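Local structure of acyl-coenzyme A oxidase acox-1.2 (Caenorhabditis elegans, 5K3J) at residues A465-D470 against R528-L533; G356-H361 against F539-S544. The protein catalyses the FAD-dependent desaturation of ascaroside-CoA thioesters with a five-carbon omega side chain, the first step of peroxisomal beta-oxidation in pheromone biosynthesis, and also binds ATP. All coordinates share one frame; numbering follows the deposited sequence.

Contact 1 (A465-D470 against R528-L533). With ATP (adenosine-5'-triphosphate), chain D.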
loop_
_atom_site.group_PDB
_atom_site.type_symbol
_atom_site.label_atom_id
_atom_site.label_comp_id
_atom_site.label_asym_id
_atom_site.label_seq_id
_atom_site.Cartn_x
_atom_site.Cartn_y
_atom_site.Cartn_z
ATOM N N ALA A 465 2.534 -32.053 -6.341
ATOM C CA ALA A 465 3.444 -31.935 -7.476
ATOM C C ALA A 465 3.042 -32.844 -8.638
ATOM O O ALA A 465 3.459 -32.621 -9.774
ATOM C CB ALA A 465 4.866 -32.242 -7.038
ATOM N N SER A 466 2.233 -33.858 -8.329
ATOM C CA SER A 466 1.778 -34.875 -9.282
ATOM C C SER A 466 1.510 -34.380 -10.701
ATOM O O SER A 466 1.971 -34.983 -11.671
ATOM C CB SER A 466 0.503 -35.532 -8.756
ATOM O OG SER A 466 -0.313 -35.980 -9.827
ATOM N N TYR A 467 0.772 -33.279 -10.811
ATOM C CA TYR A 467 0.307 -32.776 -12.102
ATOM C C TYR A 467 1.442 -32.386 -13.043
ATOM O O TYR A 467 1.212 -32.132 -14.224
ATOM C CB TYR A 467 -0.616 -31.568 -11.894
ATOM C CG TYR A 467 0.118 -30.288 -11.555
ATOM C CD1 TYR A 467 0.494 -30.002 -10.248
ATOM C CD2 TYR A 467 0.434 -29.362 -12.544
ATOM C CE1 TYR A 467 1.167 -28.831 -9.938
ATOM C CE2 TYR A 467 1.106 -28.192 -12.243
ATOM C CZ TYR A 467 1.470 -27.931 -10.939
ATOM O OH TYR A 467 2.138 -26.764 -10.637
ATOM N N LEU A 468 2.661 -32.320 -12.516
ATOM C CA LEU A 468 3.815 -31.927 -13.315
ATOM C C LEU A 468 4.283 -33.050 -14.238
ATOM O O LEU A 468 4.784 -32.790 -15.331
ATOM C CB LEU A 468 4.964 -31.481 -12.409
ATOM C CG LEU A 468 4.770 -30.168 -11.647
ATOM C CD1 LEU A 468 5.891 -29.972 -10.643
ATOM C CD2 LEU A 468 4.693 -28.984 -12.602
ATOM N N ALA A 469 4.121 -34.295 -13.802
ATOM C CA ALA A 469 4.566 -35.432 -14.599
ATOM C C ALA A 469 3.554 -35.786 -15.682
ATOM O O ALA A 469 3.843 -36.571 -16.582
ATOM C CB ALA A 469 4.825 -36.631 -13.705
ATOM N N ASP A 470 2.366 -35.200 -15.587
ATOM C CA ASP A 470 1.297 -35.484 -16.536
ATOM C C ASP A 470 1.436 -34.689 -17.820
ATOM O O ASP A 470 2.487 -34.129 -18.123
ATOM C CB ASP A 470 -0.075 -35.178 -15.927
ATOM C CG ASP A 470 -0.362 -35.991 -14.691
ATOM O OD1 ASP A 470 0.305 -37.029 -14.500
ATOM O OD2 ASP A 470 -1.258 -35.593 -13.915
ATOM N N ARG A 528 4.439 -18.660 -8.370
ATOM C CA ARG A 528 3.138 -17.995 -8.301
ATOM C C ARG A 528 2.035 -18.796 -8.989
ATOM O O ARG A 528 0.947 -18.964 -8.438
ATOM C CB ARG A 528 3.219 -16.594 -8.918
ATOM C CG ARG A 528 3.700 -15.518 -7.959
ATOM C CD ARG A 528 3.576 -14.124 -8.563
ATOM N NE ARG A 528 4.830 -13.661 -9.152
ATOM C CZ ARG A 528 5.137 -13.767 -10.440
ATOM N NH1 ARG A 528 4.279 -14.323 -11.283
ATOM N NH2 ARG A 528 6.301 -13.316 -10.887
ATOM N N LEU A 529 2.319 -19.286 -10.189
ATOM C CA LEU A 529 1.358 -20.097 -10.927
ATOM C C LEU A 529 0.972 -21.357 -10.152
ATOM O O LEU A 529 -0.206 -21.710 -10.078
ATOM C CB LEU A 529 1.917 -20.468 -12.304
ATOM C CG LEU A 529 1.985 -19.313 -13.307
ATOM C CD1 LEU A 529 2.696 -19.735 -14.582
ATOM C CD2 LEU A 529 0.587 -18.810 -13.613
ATOM N N HIS A 530 1.963 -22.016 -9.559
ATOM C CA HIS A 530 1.740 -23.263 -8.829
ATOM C C HIS A 530 0.792 -23.082 -7.640
ATOM O O HIS A 530 -0.141 -23.866 -7.462
ATOM C CB HIS A 530 3.075 -23.835 -8.348
ATOM C CG HIS A 530 2.945 -25.102 -7.560
ATOM N ND1 HIS A 530 3.140 -26.349 -8.114
ATOM C CD2 HIS A 530 2.639 -25.312 -6.258
ATOM C CE1 HIS A 530 2.961 -27.273 -7.187
ATOM N NE2 HIS A 530 2.654 -26.671 -6.052
ATOM N N THR A 531 1.027 -22.048 -6.833
ATOM C CA THR A 531 0.215 -21.809 -5.636
ATOM C C THR A 531 -1.174 -21.283 -5.955
ATOM O O THR A 531 -2.111 -21.482 -5.183
ATOM C CB THR A 531 0.870 -20.802 -4.677
ATOM O OG1 THR A 531 0.488 -19.469 -5.042
ATOM C CG2 THR A 531 2.367 -20.930 -4.706
ATOM N N ARG A 532 -1.301 -20.579 -7.072
ATOM C CA ARG A 532 -2.603 -20.079 -7.473
ATOM C C ARG A 532 -3.471 -21.254 -7.884
ATOM O O ARG A 532 -4.680 -21.259 -7.655
ATOM C CB ARG A 532 -2.485 -19.064 -8.608
ATOM C CG ARG A 532 -1.952 -17.710 -8.166
ATOM C CD ARG A 532 -2.832 -16.583 -8.669
ATOM N NE ARG A 532 -2.098 -15.664 -9.530
ATOM C CZ ARG A 532 -2.643 -14.608 -10.122
ATOM N NH1 ARG A 532 -3.929 -14.338 -9.944
ATOM N NH2 ARG A 532 -1.905 -13.819 -10.893
ATOM N N LEU A 533 -2.840 -22.252 -8.491
ATOM C CA LEU A 533 -3.517 -23.498 -8.817
ATOM C C LEU A 533 -4.024 -24.161 -7.545
ATOM O O LEU A 533 -5.160 -24.630 -7.494
ATOM C CB LEU A 533 -2.582 -24.441 -9.580
ATOM C CG LEU A 533 -2.958 -25.925 -9.660
ATOM C CD1 LEU A 533 -4.323 -26.134 -10.307
ATOM C CD2 LEU A 533 -1.892 -26.703 -10.415
HETATM P PG ATP D . 3.098 -12.523 -13.834
HETATM O O1G ATP D . 3.703 -13.895 -14.006
HETATM O O2G ATP D . 3.708 -11.465 -14.725
HETATM O O3G ATP D . 1.588 -12.511 -13.788
HETATM P PB ATP D . 3.336 -10.592 -11.817
HETATM O O1B ATP D . 2.328 -10.607 -10.691
HETATM O O2B ATP D . 3.128 -9.676 -13.001
HETATM O O3B ATP D . 3.543 -12.101 -12.342
HETATM P PA ATP D . 6.003 -9.869 -12.126
HETATM O O1A ATP D . 7.098 -10.904 -12.012
HETATM O O2A ATP D . 5.435 -9.520 -13.482
HETATM O O3A ATP D . 4.783 -10.308 -11.174
HETATM O "O5'" ATP D . 6.499 -8.513 -11.421
HETATM C "C5'" ATP D . 5.599 -7.421 -11.235
HETATM C "C4'" ATP D . 5.913 -6.820 -9.876
HETATM O "O4'" ATP D . 5.129 -7.438 -8.850
HETATM C "C3'" ATP D . 7.378 -7.053 -9.548
HETATM O "O3'" ATP D . 8.011 -5.805 -9.262
HETATM C "C2'" ATP D . 7.373 -7.939 -8.321
HETATM O "O2'" ATP D . 8.361 -7.533 -7.373
HETATM C "C1'" ATP D . 5.970 -7.795 -7.751
HETATM N N9 ATP D . 5.493 -9.054 -7.125
HETATM C C8 ATP D . 5.015 -10.124 -7.783
HETATM N N7 ATP D . 4.657 -11.114 -6.928
HETATM C C5 ATP D . 4.905 -10.676 -5.681
HETATM C C6 ATP D . 4.760 -11.221 -4.311
HETATM N N6 ATP D . 4.262 -12.464 -4.094
HETATM N N1 ATP D . 5.139 -10.427 -3.285
HETATM C C2 ATP D . 5.634 -9.191 -3.485
HETATM N N3 ATP D . 5.795 -8.636 -4.698
HETATM C C4 ATP D . 5.454 -9.317 -5.816
#
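The ring of Tyr467 has Leu533 on one face and Leu468, its own neighbour in sequence, on the other, while His530 meets its edge close to the ring plane. Leu533 CD2 makes a CH-pi contact, 3.7 Å from the centroid of the Tyr467 ring and 14° off its normal. This joins the loop between helices 435-450 and 481-507 to helix 520-543, in the all-helical C-terminal part of an acyl-CoA oxidase. The one hydrogen bond across the two segments links Tyr467 OH and His530 ND1, is 2.7 Å long, and could have either atom as donor. The Tyr467 hydroxyl lies obliquely to the imidazole, and the two ring planes stand 38° apart. With CG anti to the backbone N (chi1 179°), the His530 imidazole is carried toward the loop, although its CB starts off to the side. From helix 481-507, Ala491 packs on Tyr467 and Phe487 on Leu533, and all three residues that touch across the contact are buried. Tyr467 O accepts a further hydrogen bond from Arg492 NH2, which ties the loop to that helix as well. Two residues before His530 on the same helix, Arg528 reaches ATP with a chain bent at its third torsion, in a site shared with the second subunit. One face of its guanidinium is turned to the phosphate chain, and Arg528 NH1 donates to ATP O1G at 2.8 Å.

Contact 2 (G356-H361 against F539-S544)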
loop_
_atom_site.group_PDB
_atom_site.type_symbol
_atom_site.label_atom_id
_atom_site.label_comp_id
_atom_site.label_asym_id
_atom_site.label_seq_id
_atom_site.Cartn_x
_atom_site.Cartn_y
_atom_site.Cartn_z
ATOM N N GLY A 356 -6.278 -22.033 3.721
ATOM C CA GLY A 356 -5.653 -21.944 5.026
ATOM C C GLY A 356 -5.980 -23.121 5.927
ATOM O O GLY A 356 -5.117 -23.592 6.668
ATOM N N PHE A 357 -7.223 -23.598 5.866
ATOM C CA PHE A 357 -7.649 -24.738 6.679
ATOM C C PHE A 357 -6.841 -25.993 6.375
ATOM O O PHE A 357 -6.499 -26.749 7.284
ATOM C CB PHE A 357 -9.140 -25.037 6.477
ATOM C CG PHE A 357 -10.043 -24.245 7.374
ATOM C CD1 PHE A 357 -9.958 -24.383 8.748
ATOM C CD2 PHE A 357 -10.980 -23.376 6.850
ATOM C CE1 PHE A 357 -10.778 -23.661 9.579
ATOM C CE2 PHE A 357 -11.803 -22.654 7.683
ATOM C CZ PHE A 357 -11.702 -22.796 9.044
ATOM N N GLU A 358 -6.543 -26.216 5.099
ATOM C CA GLU A 358 -5.779 -27.392 4.698
ATOM C C GLU A 358 -4.346 -27.343 5.227
ATOM O O GLU A 358 -3.875 -28.303 5.835
ATOM C CB GLU A 358 -5.769 -27.536 3.176
ATOM C CG GLU A 358 -7.112 -27.892 2.565
ATOM C CD GLU A 358 -6.988 -28.344 1.122
ATOM O OE1 GLU A 358 -5.845 -28.542 0.657
ATOM O OE2 GLU A 358 -8.031 -28.498 0.452
ATOM N N THR A 359 -3.662 -26.223 5.007
ATOM C CA THR A 359 -2.257 -26.109 5.389
ATOM C C THR A 359 -2.072 -25.953 6.898
ATOM O O THR A 359 -1.010 -26.276 7.433
ATOM C CB THR A 359 -1.569 -24.934 4.670
ATOM O OG1 THR A 359 -2.243 -23.711 4.985
ATOM C CG2 THR A 359 -1.588 -25.152 3.162
ATOM N N ILE A 360 -3.098 -25.465 7.585
ATOM C CA ILE A 360 -3.056 -25.400 9.042
ATOM C C ILE A 360 -3.073 -26.809 9.620
ATOM O O ILE A 360 -2.326 -27.121 10.548
ATOM C CB ILE A 360 -4.239 -24.585 9.618
ATOM C CG1 ILE A 360 -3.944 -23.086 9.542
ATOM C CG2 ILE A 360 -4.519 -24.967 11.067
ATOM C CD1 ILE A 360 -5.133 -22.216 9.900
ATOM N N HIS A 361 -3.915 -27.665 9.051
ATOM C CA HIS A 361 -4.141 -28.985 9.622
ATOM C C HIS A 361 -2.993 -29.949 9.338
ATOM O O HIS A 361 -2.576 -30.688 10.228
ATOM C CB HIS A 361 -5.459 -29.576 9.114
ATOM C CG HIS A 361 -6.156 -30.436 10.122
ATOM N ND1 HIS A 361 -5.984 -31.802 10.184
ATOM C CD2 HIS A 361 -7.019 -30.121 11.118
ATOM C CE1 HIS A 361 -6.715 -32.292 11.171
ATOM N NE2 HIS A 361 -7.352 -31.292 11.752
ATOM N N PHE A 539 -10.168 -24.408 -2.628
ATOM C CA PHE A 539 -11.495 -23.806 -2.671
ATOM C C PHE A 539 -12.513 -24.852 -3.106
ATOM O O PHE A 539 -13.501 -25.099 -2.412
ATOM C CB PHE A 539 -11.502 -22.613 -3.631
ATOM C CG PHE A 539 -12.628 -21.635 -3.403
ATOM C CD1 PHE A 539 -13.642 -21.900 -2.496
ATOM C CD2 PHE A 539 -12.666 -20.445 -4.107
ATOM C CE1 PHE A 539 -14.672 -20.995 -2.295
ATOM C CE2 PHE A 539 -13.690 -19.536 -3.911
ATOM C CZ PHE A 539 -14.694 -19.809 -3.006
ATOM N N MET A 540 -12.246 -25.470 -4.253
ATOM C CA MET A 540 -13.114 -26.500 -4.816
ATOM C C MET A 540 -13.435 -27.612 -3.826
ATOM O O MET A 540 -14.586 -28.032 -3.706
ATOM C CB MET A 540 -12.473 -27.108 -6.063
ATOM C CG MET A 540 -12.352 -26.155 -7.229
ATOM S SD MET A 540 -12.561 -27.027 -8.790
ATOM C CE MET A 540 -14.120 -27.855 -8.486
ATOM N N ARG A 541 -12.414 -28.086 -3.119
ATOM C CA ARG A 541 -12.577 -29.207 -2.199
ATOM C C ARG A 541 -13.460 -28.860 -1.008
ATOM O O ARG A 541 -14.007 -29.749 -0.351
ATOM C CB ARG A 541 -11.214 -29.696 -1.709
ATOM C CG ARG A 541 -10.384 -30.379 -2.786
ATOM C CD ARG A 541 -9.235 -31.159 -2.181
ATOM N NE ARG A 541 -8.179 -30.282 -1.692
ATOM C CZ ARG A 541 -7.091 -29.972 -2.390
ATOM N NH1 ARG A 541 -6.917 -30.474 -3.607
ATOM N NH2 ARG A 541 -6.176 -29.166 -1.872
ATOM N N ARG A 542 -13.610 -27.569 -0.734
ATOM C CA ARG A 542 -14.409 -27.130 0.402
ATOM C C ARG A 542 -15.884 -26.961 0.051
ATOM O O ARG A 542 -16.757 -27.260 0.864
ATOM C CB ARG A 542 -13.871 -25.816 0.959
ATOM C CG ARG A 542 -14.582 -25.368 2.224
ATOM C CD ARG A 542 -14.506 -26.458 3.280
ATOM N NE ARG A 542 -15.261 -26.135 4.486
ATOM C CZ ARG A 542 -16.510 -26.527 4.719
ATOM N NH1 ARG A 542 -17.108 -26.190 5.853
ATOM N NH2 ARG A 542 -17.163 -27.255 3.823
ATOM N N VAL A 543 -16.165 -26.471 -1.152
ATOM C CA VAL A 543 -17.544 -26.199 -1.537
ATOM C C VAL A 543 -18.263 -27.477 -1.971
ATOM O O VAL A 543 -19.428 -27.685 -1.628
ATOM C CB VAL A 543 -17.619 -25.139 -2.657
ATOM C CG1 VAL A 543 -17.171 -23.791 -2.123
ATOM C CG2 VAL A 543 -16.772 -25.541 -3.853
ATOM N N SER A 544 -17.565 -28.337 -2.705
ATOM C CA SER A 544 -18.140 -29.603 -3.141
ATOM C C SER A 544 -18.010 -30.637 -2.033
ATOM O O SER A 544 -17.300 -31.633 -2.174
ATOM C CB SER A 544 -17.463 -30.094 -4.424
ATOM O OG SER A 544 -16.054 -30.137 -4.284
#
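Arg541 NH2 donates to Glu358 OE1 at 2.6 Å, the shorter half of a two-pronged salt bridge. The other half runs from Arg541 NE to Glu358 OE2 over 2.8 Å, so the guanidinium approaches side-on through NE and one NH2 group, giving one nitrogen to each carboxylate oxygen. Both bonds are fairly straight. OE1 uses its syn lone pair; OE2 is also met on the syn side, but from somewhat outside the carboxylate plane. The planes of the two flat groups are 32° apart, although both oxygens lie near the guanidinium plane. The pair bridges helix 343-363, of the C-alpha1 family region, and the C-terminal end of helix 520-543, of the C-terminal acyl-CoA oxidase family region, at the protein surface. Glu358 is extended beyond CG and reaches straight across, whereas the Arg541 chain bends at its third torsion (chi3 -73°), which turns the NE edge toward the acid; the two side chains cross at about a right angle. Phe534 and Ala538, on the preceding turns of helix 520-543, touch Glu358, and Phe534 also touches Arg541, placing apolar groups beside the ion pair. Just past Arg541 the helix ends: Ser544, the first residue to leave helical geometry, donates from both N and OG to Met540 O, from opposite faces of that carbonyl's plane, the OG bond being 2.6 Å.

Helix 520-543 takes part in both contacts: 528-533 meets the 465-470 loop, and 539-544, at the helix's C-terminal end, meets helix 343-363. The contact centres are 17 Å apart and their nearest atoms about 7 Å, with no direct touch. Both segments of contact 1 fall within the stretch of chain between residues 361 and 539, whose ends contact 2 brings together. Contact 1 adjoins the ATP site through Arg528; Tyr573 of the same chain and His340 and Gln402 of the second subunit also hydrogen-bond the nucleotide. The His530 side chain is about 11 Å from that of Tyr573. Contact 2 involves none of the residues that bind ATP, FAD or the substrate.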